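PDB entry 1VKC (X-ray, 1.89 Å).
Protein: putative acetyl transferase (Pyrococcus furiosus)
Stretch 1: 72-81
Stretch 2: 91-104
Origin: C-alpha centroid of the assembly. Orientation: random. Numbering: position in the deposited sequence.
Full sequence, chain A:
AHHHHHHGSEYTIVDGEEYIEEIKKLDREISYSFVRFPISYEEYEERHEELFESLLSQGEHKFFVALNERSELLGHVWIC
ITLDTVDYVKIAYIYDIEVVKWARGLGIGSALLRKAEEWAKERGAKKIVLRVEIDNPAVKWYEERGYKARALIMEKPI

Stretch 1, residues 72-81: ELLGHVWICI
Stretch 2 (91-104) IAYIYDIEVVKWAR

Residues 73-81 and 91-99 form neighbouring antiparallel strands whose axes approach to 4.4 Å, with N-to-C directions 147° apart; together the stretches bury 929 Å². Gly 75 pairs with Val 99, His 76 with Glu 98 and Val 77 with Ile 97. An extra residue then enters the second strand at Tyr 95, where phi/psi falls to -70/-39, so that Ile 79 pairs with Ile 94, Cys 80 with Tyr 93 and Ile 81 with Ala 92.

Backbone hydrogen bonds fix this register. Val 100 N donates to Leu 74 O (2.8 Å), His 76 N to Glu 98 O (2.9 Å) and Glu 98 N to His 76 O (3.1 Å). At the irregularity Trp 78 keeps both bonds by using two residues: its N donates to Asp 96 O (2.9 Å), while its O accepts from Tyr 95 N (3.0 Å). Cys 80 N to Tyr 93 O (2.7 Å) and Tyr 93 N to Cys 80 O (2.6 Å) follow. Gly 75, at phi/psi 172/172, lets its CA lie 2.9 Å from Glu 98 O; a CB there would clash with that oxygen.

One face carries a polar cluster. His 76 (chi1 p, chi2 91°) directs NE2 to OE2 of extended Glu 98 (m, t, chi3 177°), a 3.0 Å hydrogen bond near the imidazole plane. Asp 96 (t) also lies at this ring edge, its OD2 3.0 Å from His 76 CE1. Further along, Tyr 95 (m, chi2 123°) turns its edge toward the face of the six-membered ring of Trp 78 (t, chi2 5°), centroids 4.8 Å apart and planes at 51°, and its CE1 touches Cys 80 CB at 3.6 Å.

The other face is aliphatic, and Val 77 (p), Ile 79 (m, t), Ala 92 and Ile 94 (m, m) are buried there; branched side chains fill the space between strands, with Val 77 CG2 3.8 Å from Ile 94 CG2, while the small Ala 92 lets Ile 79 CG2 approach its CB to 3.7 Å. Past the end of the second strand, Trp 102 (chi1 p, chi2 -89°) comes back to Leu 74 (m, t), with CH2 3.6 Å from Leu 74 CD2.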

# COMPACT_ATOMS: atom_id res chain seq x y z
N GLU A 72 -15.48 -7.40 -9.49
CA GLU A 72 -14.31 -6.84 -8.84
C GLU A 72 -14.62 -6.65 -7.35
O GLU A 72 -15.72 -6.29 -6.99
CB GLU A 72 -13.93 -5.49 -9.46
N LEU A 73 -13.62 -6.90 -6.52
CA LEU A 73 -13.74 -6.77 -5.07
C LEU A 73 -13.88 -5.31 -4.65
O LEU A 73 -12.93 -4.52 -4.80
CB LEU A 73 -12.52 -7.40 -4.39
CG LEU A 73 -12.48 -7.38 -2.86
CD1 LEU A 73 -13.59 -8.24 -2.28
CD2 LEU A 73 -11.10 -7.82 -2.34
N LEU A 74 -15.04 -4.97 -4.09
CA LEU A 74 -15.31 -3.65 -3.51
C LEU A 74 -15.02 -3.59 -2.01
O LEU A 74 -14.76 -2.52 -1.48
CB LEU A 74 -16.76 -3.24 -3.75
CG LEU A 74 -17.21 -3.21 -5.21
CD1 LEU A 74 -18.67 -2.77 -5.25
CD2 LEU A 74 -16.33 -2.29 -6.03
N GLY A 75 -15.09 -4.73 -1.33
CA GLY A 75 -14.87 -4.75 0.11
C GLY A 75 -15.18 -6.09 0.69
O GLY A 75 -15.72 -6.95 0.01
N HIS A 76 -14.86 -6.28 1.96
CA HIS A 76 -15.12 -7.56 2.61
C HIS A 76 -15.32 -7.39 4.09
O HIS A 76 -14.97 -6.35 4.68
CB HIS A 76 -13.93 -8.51 2.35
CG HIS A 76 -12.69 -8.12 3.08
ND1 HIS A 76 -12.39 -8.60 4.33
CD2 HIS A 76 -11.70 -7.26 2.76
CE1 HIS A 76 -11.26 -8.05 4.75
NE2 HIS A 76 -10.83 -7.22 3.82
N VAL A 77 -15.88 -8.43 4.71
CA VAL A 77 -15.88 -8.58 6.14
C VAL A 77 -15.36 -9.97 6.49
O VAL A 77 -15.65 -10.95 5.79
CB VAL A 77 -17.26 -8.29 6.77
CG1 VAL A 77 -18.38 -9.11 6.14
CG2 VAL A 77 -17.21 -8.50 8.26
N TRP A 78 -14.52 -10.04 7.53
CA TRP A 78 -13.94 -11.30 8.01
C TRP A 78 -14.50 -11.57 9.40
O TRP A 78 -14.28 -10.80 10.30
CB TRP A 78 -12.40 -11.19 7.99
CG TRP A 78 -11.61 -12.40 8.48
CD1 TRP A 78 -12.09 -13.63 8.83
CD2 TRP A 78 -10.18 -12.48 8.62
NE1 TRP A 78 -11.06 -14.45 9.22
CE2 TRP A 78 -9.88 -13.78 9.09
CE3 TRP A 78 -9.13 -11.58 8.40
CZ2 TRP A 78 -8.56 -14.20 9.35
CZ3 TRP A 78 -7.81 -12.00 8.65
CH2 TRP A 78 -7.54 -13.30 9.13
N ILE A 79 -15.23 -12.68 9.53
CA ILE A 79 -15.88 -13.08 10.78
C ILE A 79 -15.25 -14.36 11.32
O ILE A 79 -14.98 -15.30 10.56
CB ILE A 79 -17.37 -13.39 10.56
CG1 ILE A 79 -18.04 -12.31 9.72
CG2 ILE A 79 -18.10 -13.57 11.91
CD1 ILE A 79 -19.26 -12.80 9.03
N CYS A 80 -15.06 -14.39 12.64
CA CYS A 80 -14.61 -15.57 13.38
C CYS A 80 -15.58 -15.90 14.51
O CYS A 80 -15.80 -15.07 15.40
CB CYS A 80 -13.24 -15.31 14.01
SG CYS A 80 -12.48 -16.72 14.82
N ILE A 81 -16.14 -17.11 14.49
CA ILE A 81 -16.99 -17.60 15.59
C ILE A 81 -16.09 -18.15 16.68
O ILE A 81 -15.28 -19.04 16.43
CB ILE A 81 -17.96 -18.72 15.10
CG1 ILE A 81 -18.92 -18.19 14.02
CG2 ILE A 81 -18.73 -19.34 16.29
CD1 ILE A 81 -19.85 -17.09 14.48
N ILE A 91 -19.59 -16.01 20.33
CA ILE A 91 -19.62 -14.67 19.74
C ILE A 91 -19.07 -14.73 18.34
O ILE A 91 -18.44 -15.72 17.96
CB ILE A 91 -18.81 -13.67 20.58
CG1 ILE A 91 -17.32 -14.06 20.62
CG2 ILE A 91 -19.43 -13.54 21.99
CD1 ILE A 91 -16.40 -12.96 21.29
N ALA A 92 -19.35 -13.71 17.56
CA ALA A 92 -18.71 -13.54 16.27
C ALA A 92 -17.74 -12.40 16.45
O ALA A 92 -18.16 -11.30 16.79
CB ALA A 92 -19.70 -13.21 15.24
N TYR A 93 -16.46 -12.65 16.22
CA TYR A 93 -15.46 -11.61 16.25
C TYR A 93 -15.17 -11.16 14.79
O TYR A 93 -14.94 -11.99 13.91
CB TYR A 93 -14.19 -12.10 16.91
CG TYR A 93 -13.19 -11.00 17.18
CD1 TYR A 93 -12.13 -10.76 16.31
CD2 TYR A 93 -13.31 -10.19 18.30
CE1 TYR A 93 -11.21 -9.75 16.56
CE2 TYR A 93 -12.40 -9.16 18.56
CZ TYR A 93 -11.36 -8.95 17.68
OH TYR A 93 -10.45 -7.94 17.95
N ILE A 94 -15.23 -9.86 14.56
CA ILE A 94 -14.96 -9.30 13.24
C ILE A 94 -13.51 -8.85 13.23
O ILE A 94 -13.14 -7.85 13.89
CB ILE A 94 -15.87 -8.09 12.94
CG1 ILE A 94 -17.35 -8.43 13.15
CG2 ILE A 94 -15.59 -7.52 11.53
CD1 ILE A 94 -17.90 -9.42 12.25
N TYR A 95 -12.70 -9.57 12.49
CA TYR A 95 -11.29 -9.23 12.35
C TYR A 95 -11.14 -7.99 11.53
O TYR A 95 -10.30 -7.14 11.82
CB TYR A 95 -10.52 -10.37 11.69
CG TYR A 95 -10.11 -11.45 12.65
CD1 TYR A 95 -10.49 -12.76 12.46
CD2 TYR A 95 -9.33 -11.14 13.76
CE1 TYR A 95 -10.09 -13.76 13.37
CE2 TYR A 95 -8.94 -12.12 14.66
CZ TYR A 95 -9.32 -13.42 14.46
OH TYR A 95 -8.92 -14.38 15.36
N ASP A 96 -11.97 -7.88 10.50
CA ASP A 96 -11.79 -6.87 9.52
C ASP A 96 -13.08 -6.53 8.79
O ASP A 96 -13.89 -7.39 8.53
CB ASP A 96 -10.77 -7.40 8.50
CG ASP A 96 -10.17 -6.34 7.70
OD1 ASP A 96 -10.36 -5.14 8.03
OD2 ASP A 96 -9.47 -6.60 6.71
N ILE A 97 -13.25 -5.25 8.48
CA ILE A 97 -14.21 -4.80 7.49
C ILE A 97 -13.54 -3.65 6.71
O ILE A 97 -13.08 -2.68 7.31
CB ILE A 97 -15.54 -4.41 8.15
CG1 ILE A 97 -16.55 -3.93 7.12
CG2 ILE A 97 -15.34 -3.37 9.23
CD1 ILE A 97 -17.97 -4.24 7.53
N GLU A 98 -13.44 -3.81 5.40
CA GLU A 98 -12.67 -2.92 4.54
C GLU A 98 -13.46 -2.68 3.26
O GLU A 98 -14.06 -3.61 2.70
CB GLU A 98 -11.27 -3.54 4.24
CG GLU A 98 -10.30 -3.42 5.42
CD GLU A 98 -9.03 -4.29 5.33
OE1 GLU A 98 -8.17 -4.17 6.24
OE2 GLU A 98 -8.86 -5.09 4.38
N VAL A 99 -13.52 -1.43 2.82
CA VAL A 99 -14.13 -1.07 1.54
C VAL A 99 -13.08 -0.28 0.74
O VAL A 99 -12.38 0.54 1.30
CB VAL A 99 -15.42 -0.25 1.75
CG1 VAL A 99 -16.01 0.22 0.41
CG2 VAL A 99 -16.45 -1.07 2.54
N VAL A 100 -12.96 -0.56 -0.56
CA VAL A 100 -11.95 0.12 -1.38
C VAL A 100 -12.27 1.60 -1.48
O VAL A 100 -13.42 1.98 -1.47
CB VAL A 100 -11.79 -0.50 -2.79
CG1 VAL A 100 -11.31 -1.90 -2.67
CG2 VAL A 100 -13.11 -0.41 -3.60
N LYS A 101 -11.23 2.42 -1.56
CA LYS A 101 -11.36 3.87 -1.41
C LYS A 101 -12.38 4.50 -2.37
O LYS A 101 -13.14 5.37 -1.98
CB LYS A 101 -9.99 4.55 -1.54
CG LYS A 101 -9.21 4.21 -2.82
CD LYS A 101 -7.84 4.91 -2.82
CE LYS A 101 -6.90 4.28 -3.81
NZ LYS A 101 -5.59 5.00 -3.84
N TRP A 102 -12.41 4.03 -3.61
CA TRP A 102 -13.34 4.62 -4.59
C TRP A 102 -14.78 4.09 -4.49
O TRP A 102 -15.67 4.60 -5.17
CB TRP A 102 -12.81 4.46 -6.02
CG TRP A 102 -12.27 3.13 -6.31
CD1 TRP A 102 -11.00 2.71 -6.13
CD2 TRP A 102 -12.99 2.02 -6.85
NE1 TRP A 102 -10.87 1.41 -6.52
CE2 TRP A 102 -12.08 0.96 -6.97
CE3 TRP A 102 -14.32 1.82 -7.24
CZ2 TRP A 102 -12.45 -0.30 -7.47
CZ3 TRP A 102 -14.68 0.57 -7.74
CH2 TRP A 102 -13.75 -0.47 -7.85
N ALA A 103 -15.02 3.09 -3.65
CA ALA A 103 -16.38 2.56 -3.46
C ALA A 103 -16.99 2.99 -2.11
O ALA A 103 -18.08 2.55 -1.73
CB ALA A 103 -16.36 1.04 -3.57
N ARG A 104 -16.30 3.87 -1.40
CA ARG A 104 -16.79 4.38 -0.12
C ARG A 104 -17.93 5.37 -0.34
O ARG A 104 -17.97 6.07 -1.35
CB ARG A 104 -15.63 4.98 0.70
CG ARG A 104 -14.71 3.89 1.33
CD ARG A 104 -13.35 4.38 1.80
NE ARG A 104 -12.43 3.26 2.10
CZ ARG A 104 -11.08 3.34 2.06
NH1 ARG A 104 -10.34 2.26 2.33
NH2 ARG A 104 -10.46 4.48 1.74